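Non-structural protein 2 (Human rotavirus C, PDB 2GU0) probably acts in viral genome replication and packaging as an octameric NTPase and RNA triphosphatase that binds single-stranded RNA and forms viroplasms with NSP5. Local coordinates at residues F164-L169 with Y184-N189; T29-K34 with E56-F61; V8-T13 with F97-V102. All coordinates share one frame; numbering follows the deposited sequence.

In the fold
Interaction 1 lies in the C-terminal, HIT-like part of the chain. It pairs two neighbouring strands of the five-stranded sheet and is mostly buried. Backbone hydrogen bonds carry it, and K185 brings it to the predicted ATP site. Interactions 2 and 3 belong to the N-terminal domain, across the chain's centre from interaction 1. Interaction 2 is also buried, but small: one arginine reaches a backbone carbonyl. Interaction 3 is a surface contact of aromatic and aliphatic groups alone. Along the chain interaction 2 is nested inside the loop that interaction 3 closes, and their nearest atoms are about 5 Å apart. Interaction 1 forms later in the sequence.

Interaction 1 of 3, residues F164-L169 with Y184-N189; sequences FTITKL and YKITIN
N189 OD1 accepts the hydroxyl of T165, with OG1 2.7 Å from OD1. The donor lies in the plane of the amide carbonyl, on a lone pair, and the two side chains cross at about a right angle. T149 OG1 also bonds to this oxygen, and Q160 NE2 bonds to T165 OG1, so both ends of the short bond have a second partner.

This pair sits at one end of an antiparallel beta hairpin, strands 164-170 and 182-188, within the five-stranded sheet of the HIT-like C-terminal domain. T167 with K185 is a hydrogen-bonded pair: K185 N lies 2.8 Å from T167 O, and T167 N lies 3.0 Å from K185 O. T165 with T187 is the next such pair. There T187 N bonds to T165 O at 3.2 Å, while the return bond is weak.

The two faces of the hairpin differ. F164, I166, K168, Y184, I186 and I188 share one face. F164 CD2 meets I186 CG2 at 4.1 Å, and I166 CG2 rests on Y184 CB at 3.9 Å. F202 of helix 196-209 covers part of this side and stacks on F164.

T165, T167, K185 and T187 share the other face. L169 CD1 lies 3.7 Å from K185 CB. K185 CG is anti to the backbone N (chi1 -172°), and the end of the chain leads away from the hairpin, where NZ makes salt bridges with E147 and E153. K185 is predicted to bind ATP, and its side chain is near that of H222, the predicted catalytic residue.

At the far end the K168 chain bends at chi3 and chi4, and its end comes nearer to Y184. Its NZ makes a weak hydrogen bond to Y184 OH, at 3.3 Å.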
loop_
_atom_site.group_PDB
_atom_site.type_symbol
_atom_site.label_atom_id
_atom_site.label_comp_id
_atom_site.label_asym_id
_atom_site.label_seq_id
_atom_site.Cartn_x
_atom_site.Cartn_y
_atom_site.Cartn_z
ATOM N N PHE A 164 29.318 32.452 16.968
ATOM C CA PHE A 164 28.042 31.938 17.446
ATOM C C PHE A 164 27.348 30.981 16.499
ATOM O O PHE A 164 27.741 30.832 15.340
ATOM C CB PHE A 164 27.078 33.086 17.728
ATOM C CG PHE A 164 27.684 34.223 18.481
ATOM C CD1 PHE A 164 28.390 35.215 17.808
ATOM C CD2 PHE A 164 27.512 34.327 19.856
ATOM C CE1 PHE A 164 28.915 36.299 18.489
ATOM C CE2 PHE A 164 28.025 35.395 20.546
ATOM C CZ PHE A 164 28.735 36.396 19.861
ATOM N N THR A 165 26.293 30.351 17.007
ATOM C CA THR A 165 25.484 29.432 16.230
ATOM C C THR A 165 24.052 29.523 16.726
ATOM O O THR A 165 23.808 29.471 17.925
ATOM C CB THR A 165 25.970 27.985 16.390
ATOM O OG1 THR A 165 27.275 27.853 15.817
ATOM C CG2 THR A 165 25.030 27.032 15.680
ATOM N N ILE A 166 23.099 29.678 15.816
ATOM C CA ILE A 166 21.699 29.735 16.223
ATOM C C ILE A 166 21.012 28.443 15.786
ATOM O O ILE A 166 21.066 28.072 14.624
ATOM C CB ILE A 166 20.962 30.934 15.587
ATOM C CG1 ILE A 166 21.625 32.241 15.992
ATOM C CG2 ILE A 166 19.524 30.970 16.065
ATOM C CD1 ILE A 166 20.904 33.455 15.457
ATOM N N THR A 167 20.380 27.749 16.720
ATOM C CA THR A 167 19.693 26.500 16.405
ATOM C C THR A 167 18.222 26.591 16.758
ATOM O O THR A 167 17.859 27.212 17.749
ATOM C CB THR A 167 20.302 25.340 17.176
ATOM O OG1 THR A 167 20.471 25.728 18.541
ATOM C CG2 THR A 167 21.652 24.948 16.575
ATOM N N LYS A 168 17.369 25.970 15.953
ATOM C CA LYS A 168 15.937 26.025 16.213
ATOM C C LYS A 168 15.425 24.988 17.214
ATOM O O LYS A 168 15.652 23.795 17.059
ATOM C CB LYS A 168 15.161 25.903 14.899
ATOM C CG LYS A 168 13.699 25.564 15.085
ATOM C CD LYS A 168 12.955 25.596 13.771
ATOM C CE LYS A 168 12.560 27.007 13.403
ATOM N NZ LYS A 168 11.650 27.581 14.439
ATOM N N LEU A 169 14.737 25.469 18.244
ATOM C CA LEU A 169 14.158 24.617 19.275
ATOM C C LEU A 169 12.683 24.475 18.940
ATOM O O LEU A 169 11.868 25.378 19.188
ATOM C CB LEU A 169 14.347 25.244 20.662
ATOM C CG LEU A 169 15.820 25.253 21.082
ATOM C CD1 LEU A 169 16.032 25.960 22.405
ATOM C CD2 LEU A 169 16.287 23.822 21.169
ATOM N N TYR A 184 14.585 29.690 19.815
ATOM C CA TYR A 184 15.841 29.357 19.154
ATOM C C TYR A 184 16.892 29.446 20.247
ATOM O O TYR A 184 16.643 30.032 21.304
ATOM C CB TYR A 184 16.194 30.354 18.051
ATOM C CG TYR A 184 15.189 30.426 16.940
ATOM C CD1 TYR A 184 13.991 31.112 17.117
ATOM C CD2 TYR A 184 15.431 29.825 15.708
ATOM C CE1 TYR A 184 13.058 31.205 16.094
ATOM C CE2 TYR A 184 14.507 29.912 14.679
ATOM C CZ TYR A 184 13.322 30.605 14.883
ATOM O OH TYR A 184 12.385 30.725 13.893
ATOM N N LYS A 185 18.064 28.873 20.007
ATOM C CA LYS A 185 19.121 28.932 21.007
ATOM C C LYS A 185 20.454 29.402 20.425
ATOM O O LYS A 185 20.893 28.931 19.375
ATOM C CB LYS A 185 19.302 27.567 21.675
ATOM C CG LYS A 185 20.257 27.604 22.861
ATOM C CD LYS A 185 20.470 26.240 23.513
ATOM C CE LYS A 185 19.248 25.768 24.270
ATOM N NZ LYS A 185 19.530 24.508 25.003
ATOM N N ILE A 186 21.086 30.342 21.123
ATOM C CA ILE A 186 22.379 30.892 20.731
ATOM C C ILE A 186 23.437 30.269 21.628
ATOM O O ILE A 186 23.327 30.328 22.842
ATOM C CB ILE A 186 22.421 32.396 20.978
ATOM C CG1 ILE A 186 21.234 33.076 20.305
ATOM C CG2 ILE A 186 23.719 32.965 20.473
ATOM C CD1 ILE A 186 21.136 34.539 20.660
ATOM N N THR A 187 24.465 29.671 21.053
ATOM C CA THR A 187 25.515 29.074 21.874
ATOM C C THR A 187 26.841 29.468 21.273
ATOM O O THR A 187 26.944 29.555 20.062
ATOM C CB THR A 187 25.426 27.523 21.895
ATOM O OG1 THR A 187 25.630 27.011 20.574
ATOM C CG2 THR A 187 24.075 27.073 22.382
ATOM N N ILE A 188 27.849 29.728 22.100
ATOM C CA ILE A 188 29.172 30.088 21.576
ATOM C C ILE A 188 29.883 28.816 21.122
ATOM O O ILE A 188 29.685 27.742 21.701
ATOM C CB ILE A 188 30.047 30.800 22.635
ATOM C CG1 ILE A 188 30.078 29.979 23.929
ATOM C CG2 ILE A 188 29.533 32.206 22.872
ATOM C CD1 ILE A 188 30.742 30.682 25.097
ATOM N N ASN A 189 30.711 28.922 20.094
ATOM C CA ASN A 189 31.400 27.742 19.599
ATOM C C ASN A 189 32.631 27.398 20.424
ATOM O O ASN A 189 33.124 26.275 20.369
ATOM C CB ASN A 189 31.789 27.937 18.131
ATOM C CG ASN A 189 30.620 28.407 17.275
ATOM O OD1 ASN A 189 29.506 27.926 17.422
ATOM N ND2 ASN A 189 30.880 29.349 16.372
#

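Interaction 2 of 3, residues T29-K34 with E56-F61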
loop_
_atom_site.group_PDB
_atom_site.type_symbol
_atom_site.label_atom_id
_atom_site.label_comp_id
_atom_site.label_asym_id
_atom_site.label_seq_id
_atom_site.Cartn_x
_atom_site.Cartn_y
_atom_site.Cartn_z
ATOM N N THR A 29 2.287 -0.987 34.747
ATOM C CA THR A 29 2.006 -1.828 35.901
ATOM C C THR A 29 2.028 -1.086 37.245
ATOM O O THR A 29 1.123 -1.242 38.061
ATOM C CB THR A 29 3.009 -2.982 35.953
ATOM O OG1 THR A 29 2.864 -3.767 34.772
ATOM C CG2 THR A 29 2.770 -3.859 37.158
ATOM N N MET A 30 3.045 -0.272 37.486
ATOM C CA MET A 30 3.085 0.408 38.760
ATOM C C MET A 30 2.041 1.496 38.831
ATOM O O MET A 30 1.696 1.945 39.921
ATOM C CB MET A 30 4.472 0.986 39.042
ATOM C CG MET A 30 4.682 2.379 38.564
ATOM S SD MET A 30 4.037 3.635 39.670
ATOM C CE MET A 30 4.881 5.044 38.985
ATOM N N LEU A 31 1.526 1.935 37.690
ATOM C CA LEU A 31 0.508 2.973 37.744
ATOM C C LEU A 31 -0.816 2.367 38.185
ATOM O O LEU A 31 -1.664 3.064 38.756
ATOM C CB LEU A 31 0.333 3.679 36.394
ATOM C CG LEU A 31 1.339 4.775 36.010
ATOM C CD1 LEU A 31 0.939 5.397 34.681
ATOM C CD2 LEU A 31 1.395 5.826 37.096
ATOM N N CYS A 32 -0.990 1.068 37.949
ATOM C CA CYS A 32 -2.231 0.423 38.342
ATOM C C CYS A 32 -2.101 -0.342 39.662
ATOM O O CYS A 32 -3.101 -0.647 40.312
ATOM C CB CYS A 32 -2.732 -0.517 37.227
ATOM S SG CYS A 32 -2.208 -2.287 37.298
ATOM N N ALA A 33 -0.872 -0.631 40.073
ATOM C CA ALA A 33 -0.656 -1.386 41.305
ATOM C C ALA A 33 -1.072 -0.647 42.563
ATOM O O ALA A 33 -1.088 0.582 42.593
ATOM C CB ALA A 33 0.815 -1.806 41.419
ATOM N N LYS A 34 -1.406 -1.419 43.595
ATOM C CA LYS A 34 -1.793 -0.884 44.895
ATOM C C LYS A 34 -0.577 -0.909 45.805
ATOM O O LYS A 34 -0.133 -1.975 46.236
ATOM C CB LYS A 34 -2.881 -1.733 45.536
ATOM C CG LYS A 34 -3.057 -1.413 47.005
ATOM C CD LYS A 34 -3.923 -2.424 47.725
ATOM C CE LYS A 34 -4.149 -1.998 49.167
ATOM N NZ LYS A 34 -5.190 -2.851 49.800
ATOM N N GLU A 56 5.786 7.646 43.825
ATOM C CA GLU A 56 5.838 9.037 44.248
ATOM C C GLU A 56 5.962 9.978 43.042
ATOM O O GLU A 56 5.922 11.191 43.196
ATOM C CB GLU A 56 7.066 9.226 45.135
ATOM C CG GLU A 56 7.242 10.611 45.718
ATOM C CD GLU A 56 8.681 10.886 46.087
ATOM O OE1 GLU A 56 9.376 9.935 46.515
ATOM O OE2 GLU A 56 9.117 12.055 45.955
ATOM N N PHE A 57 6.128 9.424 41.844
ATOM C CA PHE A 57 6.287 10.255 40.658
ATOM C C PHE A 57 5.257 10.035 39.550
ATOM O O PHE A 57 5.369 10.651 38.492
ATOM C CB PHE A 57 7.692 10.065 40.076
ATOM C CG PHE A 57 8.797 10.438 41.016
ATOM C CD1 PHE A 57 9.972 9.699 41.048
ATOM C CD2 PHE A 57 8.668 11.525 41.877
ATOM C CE1 PHE A 57 11.003 10.031 41.925
ATOM C CE2 PHE A 57 9.697 11.871 42.760
ATOM C CZ PHE A 57 10.865 11.122 42.784
ATOM N N ARG A 58 4.259 9.185 39.785
ATOM C CA ARG A 58 3.234 8.927 38.768
ATOM C C ARG A 58 2.671 10.206 38.143
ATOM O O ARG A 58 2.191 10.185 37.013
ATOM C CB ARG A 58 2.089 8.088 39.346
ATOM C CG ARG A 58 1.220 8.793 40.356
ATOM C CD ARG A 58 -0.091 8.053 40.506
ATOM N NE ARG A 58 0.081 6.771 41.178
ATOM C CZ ARG A 58 -0.483 5.632 40.778
ATOM N NH1 ARG A 58 -1.256 5.622 39.692
ATOM N NH2 ARG A 58 -0.285 4.508 41.470
ATOM N N ASN A 59 2.723 11.313 38.881
ATOM C CA ASN A 59 2.253 12.597 38.367
ATOM C C ASN A 59 2.883 12.860 37.004
ATOM O O ASN A 59 2.207 13.232 36.049
ATOM C CB ASN A 59 2.660 13.738 39.303
ATOM C CG ASN A 59 1.647 13.987 40.403
ATOM O OD1 ASN A 59 1.828 14.884 41.242
ATOM N ND2 ASN A 59 0.564 13.202 40.407
ATOM N N ARG A 60 4.194 12.658 36.948
ATOM C CA ARG A 60 5.012 12.855 35.763
ATOM C C ARG A 60 4.599 12.149 34.451
ATOM O O ARG A 60 4.999 12.581 33.366
ATOM C CB ARG A 60 6.446 12.450 36.107
ATOM C CG ARG A 60 7.034 13.158 37.308
ATOM C CD ARG A 60 7.258 14.607 36.985
ATOM N NE ARG A 60 7.993 15.314 38.026
ATOM C CZ ARG A 60 8.421 16.567 37.904
ATOM N NH1 ARG A 60 8.185 17.249 36.791
ATOM N NH2 ARG A 60 9.100 17.135 38.889
ATOM N N PHE A 61 3.821 11.073 34.530
ATOM C CA PHE A 61 3.442 10.357 33.311
ATOM C C PHE A 61 2.080 10.727 32.753
ATOM O O PHE A 61 1.195 11.167 33.480
ATOM C CB PHE A 61 3.499 8.839 33.524
ATOM C CG PHE A 61 4.826 8.352 34.000
ATOM C CD1 PHE A 61 5.127 8.326 35.358
ATOM C CD2 PHE A 61 5.802 7.965 33.094
ATOM C CE1 PHE A 61 6.394 7.922 35.799
ATOM C CE2 PHE A 61 7.062 7.565 33.528
ATOM C CZ PHE A 61 7.359 7.544 34.882
#
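L31 and R58 mark the closest backbone approach, with CA atoms 6.6 Å apart, where helix 24-32 faces the 3-10 segment 56-60. R58 spans the gap with its side chain. NH1 donates to L31 O at 2.8 Å, in the carbonyl plane and on a lone pair, with an N-H...O angle of 154°. The oxygen sits 15° out of the guanidinium plane. NH2 adds a weak bond to the same oxygen at 3.4 Å. The guanidinium therefore grips one carbonyl with two nitrogens. M30 O is also near NH2, at 3.6 Å. These carbonyl dipoles would be expected to favour the positive charge.

R58 has CG between the backbone N and the carbonyl carbon (chi1 69°). Its chain bends at chi3, and the guanidinium ends beside L31 O. The L31 and R58 side chains run alongside each other, in opposite senses. L31 CD2 lies over one face of the guanidinium and also touches R58 CB. The contact ties the helix to the loop after strand 51-52 in the N-terminal domain of NSP2. T29, C32, A33 and K34 pack against a neighbouring subunit of the octamer.

The M30 chain bends at chi2, and its CE lies 4.1 Å from R58 CB. Y44 of strand 44-45 touches the M30 side chain. L31 CD1 lies 4.4 Å from F61 CB, and the F61 ring meets Y71 with the planes nearly perpendicular.

Interaction 3 of 3, residues V8-T13 with F97-V102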
loop_
_atom_site.group_PDB
_atom_site.type_symbol
_atom_site.label_atom_id
_atom_site.label_comp_id
_atom_site.label_asym_id
_atom_site.label_seq_id
_atom_site.Cartn_x
_atom_site.Cartn_y
_atom_site.Cartn_z
ATOM N N VAL A 8 15.431 5.524 34.788
ATOM C CA VAL A 8 16.426 4.512 35.116
ATOM C C VAL A 8 16.440 4.055 36.569
ATOM O O VAL A 8 16.198 4.841 37.490
ATOM C CB VAL A 8 17.832 5.030 34.806
ATOM C CG1 VAL A 8 17.945 5.398 33.356
ATOM C CG2 VAL A 8 18.124 6.245 35.662
ATOM N N SER A 9 16.721 2.773 36.773
ATOM C CA SER A 9 16.827 2.215 38.117
ATOM C C SER A 9 18.299 1.851 38.247
ATOM O O SER A 9 19.030 1.915 37.254
ATOM C CB SER A 9 15.935 0.983 38.277
ATOM O OG SER A 9 16.150 0.055 37.245
ATOM N N PHE A 10 18.752 1.469 39.437
ATOM C CA PHE A 10 20.170 1.151 39.594
ATOM C C PHE A 10 20.475 -0.047 40.482
ATOM O O PHE A 10 19.615 -0.549 41.201
ATOM C CB PHE A 10 20.902 2.374 40.147
ATOM C CG PHE A 10 20.358 2.843 41.462
ATOM C CD1 PHE A 10 20.662 2.166 42.635
ATOM C CD2 PHE A 10 19.472 3.911 41.515
ATOM C CE1 PHE A 10 20.080 2.546 43.844
ATOM C CE2 PHE A 10 18.887 4.295 42.718
ATOM C CZ PHE A 10 19.192 3.610 43.883
ATOM N N SER A 11 21.727 -0.490 40.411
ATOM C CA SER A 11 22.224 -1.611 41.195
ATOM C C SER A 11 23.563 -1.166 41.785
ATOM O O SER A 11 24.304 -0.409 41.151
ATOM C CB SER A 11 22.416 -2.840 40.304
ATOM O OG SER A 11 22.612 -4.008 41.079
ATOM N N LEU A 12 23.858 -1.633 42.997
ATOM C CA LEU A 12 25.088 -1.277 43.698
ATOM C C LEU A 12 25.971 -2.474 44.045
ATOM O O LEU A 12 26.925 -2.345 44.811
ATOM C CB LEU A 12 24.748 -0.519 44.980
ATOM C CG LEU A 12 24.109 0.853 44.808
ATOM C CD1 LEU A 12 23.932 1.504 46.158
ATOM C CD2 LEU A 12 24.996 1.712 43.925
ATOM N N THR A 13 25.659 -3.637 43.484
ATOM C CA THR A 13 26.438 -4.844 43.751
ATOM C C THR A 13 27.853 -4.797 43.164
ATOM O O THR A 13 28.762 -5.464 43.666
ATOM C CB THR A 13 25.730 -6.096 43.196
ATOM O OG1 THR A 13 25.291 -5.842 41.855
ATOM C CG2 THR A 13 24.550 -6.474 44.065
ATOM N N PHE A 97 27.975 6.791 45.881
ATOM C CA PHE A 97 26.634 6.949 45.328
ATOM C C PHE A 97 25.657 7.578 46.318
ATOM O O PHE A 97 25.684 7.283 47.506
ATOM C CB PHE A 97 26.084 5.593 44.885
ATOM C CG PHE A 97 24.655 5.641 44.425
ATOM C CD1 PHE A 97 24.325 6.185 43.191
ATOM C CD2 PHE A 97 23.635 5.166 45.239
ATOM C CE1 PHE A 97 23.003 6.255 42.774
ATOM C CE2 PHE A 97 22.312 5.233 44.832
ATOM C CZ PHE A 97 21.994 5.777 43.598
ATOM N N GLN A 98 24.788 8.442 45.811
ATOM C CA GLN A 98 23.786 9.108 46.632
ATOM C C GLN A 98 22.409 8.942 45.999
ATOM O O GLN A 98 22.133 9.495 44.939
ATOM C CB GLN A 98 24.116 10.594 46.771
ATOM C CG GLN A 98 24.702 10.981 48.128
ATOM C CD GLN A 98 24.806 12.487 48.308
ATOM O OE1 GLN A 98 25.714 13.125 47.774
ATOM N NE2 GLN A 98 23.860 13.064 49.048
ATOM N N PHE A 99 21.546 8.177 46.657
ATOM C CA PHE A 99 20.210 7.935 46.141
ATOM C C PHE A 99 19.549 9.207 45.619
ATOM O O PHE A 99 18.751 9.159 44.690
ATOM C CB PHE A 99 19.320 7.301 47.217
ATOM C CG PHE A 99 17.907 7.045 46.756
ATOM C CD1 PHE A 99 17.641 6.075 45.790
ATOM C CD2 PHE A 99 16.851 7.812 47.242
ATOM C CE1 PHE A 99 16.345 5.880 45.313
ATOM C CE2 PHE A 99 15.550 7.622 46.769
ATOM C CZ PHE A 99 15.297 6.658 45.803
ATOM N N ASP A 100 19.882 10.345 46.211
ATOM C CA ASP A 100 19.295 11.608 45.787
ATOM C C ASP A 100 19.451 11.934 44.304
ATOM O O ASP A 100 18.589 12.597 43.722
ATOM C CB ASP A 100 19.872 12.758 46.611
ATOM C CG ASP A 100 19.041 13.068 47.838
ATOM O OD1 ASP A 100 17.869 13.472 47.673
ATOM O OD2 ASP A 100 19.556 12.910 48.967
ATOM N N ILE A 101 20.542 11.482 43.689
ATOM C CA ILE A 101 20.774 11.767 42.275
ATOM C C ILE A 101 19.536 11.396 41.454
ATOM O O ILE A 101 19.128 12.110 40.538
ATOM C CB ILE A 101 22.002 11.002 41.753
ATOM C CG1 ILE A 101 22.460 11.614 40.432
ATOM C CG2 ILE A 101 21.676 9.530 41.582
ATOM C CD1 ILE A 101 23.735 11.010 39.894
ATOM N N VAL A 102 18.938 10.275 41.828
ATOM C CA VAL A 102 17.736 9.742 41.209
ATOM C C VAL A 102 16.548 10.731 41.257
ATOM O O VAL A 102 15.559 10.561 40.544
ATOM C CB VAL A 102 17.375 8.405 41.922
ATOM C CG1 VAL A 102 15.900 8.328 42.232
ATOM C CG2 VAL A 102 17.808 7.242 41.070
#
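F97 points the edge of its ring at the face of F10. The centroids are 4.5 Å apart and the planes meet at 55°, an inclined edge-to-face pair. F97 CZ sits 3.4 Å above the F10 plane, over the ring centre, and the two side chains cross obliquely.

F10 belongs to strand 8-11, which pairs with strand 18-21 as a two-stranded antiparallel sheet in the N-terminal domain. S9 and S11 bond through their backbones to Y20 and V18 of that partner strand. The opposing residues come from the loop between helices 74-90 and 108-119, which takes a 3-10 turn at 99-102. Inside the turn V102 N bonds to F99 O. The contact thus joins the small sheet to this loop through side chains.

Other groups meet the rim of the F10 ring. While F97 takes a face, F99 and V102 come to the rim. F99 CD1 lies 3.5 Å from F10 CZ, and each of these atoms is near the plane of the other ring. F10 and F99 therefore meet edge to edge, not stacked, and their side chains cross at about a right angle. V102 CG2 approaches F10 CE2 at 3.5 Å, also near the plane of the F10 ring. V102 is the buried member of the group, and its side chain also touches A5 and Y43.

L12 brings a second group to F97. The two side chains cross at about a right angle, and both methyls of the leucine reach the same ring carbon: L12 CD1 lies 3.8 Å and L12 CD2 3.9 Å from F97 CD2.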